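Local coordinates for methyltransferase domain-containing protein (Serratia marcescens, PDB 7CLU) that probably transfers a methyl group from S-adenosyl-L-methionine to a hydroxyl oxygen in the biosynthesis of the red pigment prodigiosin, at residues Val161-Ser167 with Ala185-Tyr190. Sequence-based numbering, arbitrary orientation.
Sequences VRDYDFS and AIADAY
Tyr190 and Phe166 each carry CG anti to the carbonyl carbon: the Tyr190 torsion (chi1 -65°) sets its ring over Phe166 CB, and that of Phe166 (chi1 -78°) sends its ring toward Ile186. Phe166 CB sits 3.6 Å from the Tyr190 ring centroid, almost on the ring normal. The two rings form an offset edge-to-face pair, the Phe166 edge toward the Tyr190 face, with planes at 61°. Ile186 CD1 approaches a face of the Phe166 ring, 3.5 Å from Phe166 CE1, and Tyr164 CD1 lies over the opposite face. Val161 wedges in with both methyls: CG2 meets Ala185 CB at 3.7 Å, CG1 meets Ala189 CB at 3.8 Å. At the far end of its ring, Tyr190 OH donates to Val161 O (3.0 Å), nearly in line with the carbonyl. Asp165 OD1 accepts the backbone N-H of Ser167, an Asx turn, and the Ser167 hydroxyl as well, both from the same face of the carboxylate. In this Rossmann-like methyltransferase domain the contact joins the C-terminal ends of helices 154-163 and 181-189. Apolar packing holds Phe166 between two side chains, while one clear directional bond across the contact sets where the tyrosine hydroxyl lies.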
loop_
_atom_site.group_PDB
_atom_site.type_symbol
_atom_site.label_atom_id
_atom_site.label_comp_id
_atom_site.label_asym_id
_atom_site.label_seq_id
_atom_site.Cartn_x
_atom_site.Cartn_y
_atom_site.Cartn_z
ATOM N N VAL A 161 8.884 -29.611 11.410
ATOM C CA VAL A 161 9.796 -30.751 11.502
ATOM C C VAL A 161 10.397 -30.861 12.901
ATOM O O VAL A 161 10.601 -31.966 13.416
ATOM C CB VAL A 161 10.892 -30.650 10.423
ATOM C CG1 VAL A 161 11.874 -31.794 10.550
ATOM C CG2 VAL A 161 10.273 -30.656 9.039
ATOM N N ARG A 162 10.671 -29.721 13.549
ATOM C CA ARG A 162 11.393 -29.741 14.822
ATOM C C ARG A 162 10.458 -29.955 16.013
ATOM O O ARG A 162 10.786 -30.723 16.922
ATOM C CB ARG A 162 12.185 -28.440 14.976
ATOM C CG ARG A 162 13.164 -28.374 16.144
ATOM C CD ARG A 162 12.615 -27.546 17.293
ATOM N NE ARG A 162 12.436 -26.135 16.932
ATOM C CZ ARG A 162 11.896 -25.211 17.731
ATOM N NH1 ARG A 162 11.465 -25.543 18.945
ATOM N NH2 ARG A 162 11.769 -23.953 17.313
ATOM N N ASP A 163 9.289 -29.303 16.021
ATOM C CA ASP A 163 8.384 -29.311 17.168
ATOM C C ASP A 163 7.359 -30.440 17.157
ATOM O O ASP A 163 6.763 -30.717 18.207
ATOM C CB ASP A 163 7.632 -27.980 17.263
ATOM C CG ASP A 163 8.540 -26.836 17.629
ATOM O OD1 ASP A 163 9.753 -27.079 17.687
ATOM O OD2 ASP A 163 8.055 -25.707 17.851
ATOM N N TYR A 164 7.120 -31.086 16.024
ATOM C CA TYR A 164 6.168 -32.184 15.959
ATOM C C TYR A 164 6.915 -33.481 15.697
ATOM O O TYR A 164 7.820 -33.529 14.860
ATOM C CB TYR A 164 5.112 -31.956 14.879
ATOM C CG TYR A 164 4.070 -33.060 14.803
ATOM C CD1 TYR A 164 4.311 -34.219 14.077
ATOM C CD2 TYR A 164 2.846 -32.936 15.458
ATOM C CE1 TYR A 164 3.366 -35.235 14.007
ATOM C CE2 TYR A 164 1.882 -33.945 15.384
ATOM C CZ TYR A 164 2.150 -35.089 14.656
ATOM O OH TYR A 164 1.213 -36.101 14.586
ATOM N N ASP A 165 6.557 -34.510 16.468
ATOM C CA ASP A 165 7.228 -35.835 16.406
ATOM C C ASP A 165 6.698 -36.657 15.229
ATOM O O ASP A 165 5.682 -37.335 15.402
ATOM C CB ASP A 165 7.053 -36.596 17.721
ATOM C CG ASP A 165 8.015 -37.758 17.854
ATOM O OD1 ASP A 165 8.867 -37.914 16.961
ATOM O OD2 ASP A 165 7.905 -38.492 18.844
ATOM N N PHE A 166 7.419 -36.650 14.105
ATOM C CA PHE A 166 7.005 -37.411 12.896
ATOM C C PHE A 166 7.390 -38.888 13.041
ATOM O O PHE A 166 6.830 -39.728 12.322
ATOM C CB PHE A 166 7.603 -36.787 11.635
ATOM C CG PHE A 166 6.878 -35.554 11.163
ATOM C CD1 PHE A 166 5.788 -35.653 10.315
ATOM C CD2 PHE A 166 7.277 -34.295 11.575
ATOM C CE1 PHE A 166 5.119 -34.519 9.888
ATOM C CE2 PHE A 166 6.608 -33.162 11.146
ATOM C CZ PHE A 166 5.529 -33.276 10.304
ATOM N N SER A 167 8.278 -39.192 13.993
ATOM C CA SER A 167 8.755 -40.573 14.271
ATOM C C SER A 167 7.617 -41.482 14.760
ATOM O O SER A 167 7.698 -42.687 14.502
ATOM C CB SER A 167 9.890 -40.553 15.256
ATOM O OG SER A 167 9.401 -40.364 16.572
ATOM N N ALA A 185 11.807 -32.010 3.890
ATOM C CA ALA A 185 12.419 -31.720 5.183
ATOM C C ALA A 185 12.163 -32.850 6.174
ATOM O O ALA A 185 13.036 -33.182 6.989
ATOM C CB ALA A 185 11.905 -30.390 5.729
ATOM N N ILE A 186 10.978 -33.469 6.097
ATOM C CA ILE A 186 10.680 -34.615 6.948
ATOM C C ILE A 186 11.625 -35.764 6.627
ATOM O O ILE A 186 12.274 -36.315 7.522
ATOM C CB ILE A 186 9.205 -35.032 6.805
ATOM C CG1 ILE A 186 8.289 -33.885 7.232
ATOM C CG2 ILE A 186 8.918 -36.261 7.644
ATOM C CD1 ILE A 186 6.826 -34.094 6.843
ATOM N N ALA A 187 11.747 -36.112 5.337
ATOM C CA ALA A 187 12.670 -37.166 4.906
ATOM C C ALA A 187 14.089 -36.915 5.385
ATOM O O ALA A 187 14.821 -37.863 5.711
ATOM C CB ALA A 187 12.691 -37.282 3.381
ATOM N N ASP A 188 14.517 -35.650 5.377
ATOM C CA ASP A 188 15.894 -35.341 5.750
ATOM C C ASP A 188 16.158 -35.602 7.231
ATOM O O ASP A 188 17.313 -35.833 7.614
ATOM C CB ASP A 188 16.225 -33.885 5.414
ATOM C CG ASP A 188 16.124 -33.577 3.918
ATOM O OD1 ASP A 188 16.245 -34.488 3.072
ATOM O OD2 ASP A 188 15.941 -32.395 3.598
ATOM N N ALA A 189 15.112 -35.579 8.062
ATOM C CA ALA A 189 15.229 -35.711 9.507
ATOM C C ALA A 189 14.624 -36.998 10.056
ATOM O O ALA A 189 14.881 -37.335 11.217
ATOM C CB ALA A 189 14.564 -34.507 10.195
ATOM N N TYR A 190 13.838 -37.723 9.257
ATOM C CA TYR A 190 13.108 -38.903 9.722
ATOM C C TYR A 190 13.210 -39.997 8.672
ATOM O O TYR A 190 12.367 -40.093 7.772
ATOM C CB TYR A 190 11.644 -38.571 10.001
ATOM C CG TYR A 190 11.414 -37.594 11.140
ATOM C CD1 TYR A 190 11.233 -38.040 12.449
ATOM C CD2 TYR A 190 11.357 -36.228 10.902
ATOM C CE1 TYR A 190 11.004 -37.146 13.489
ATOM C CE2 TYR A 190 11.129 -35.329 11.928
ATOM C CZ TYR A 190 10.948 -35.790 13.217
ATOM O OH TYR A 190 10.719 -34.883 14.228
#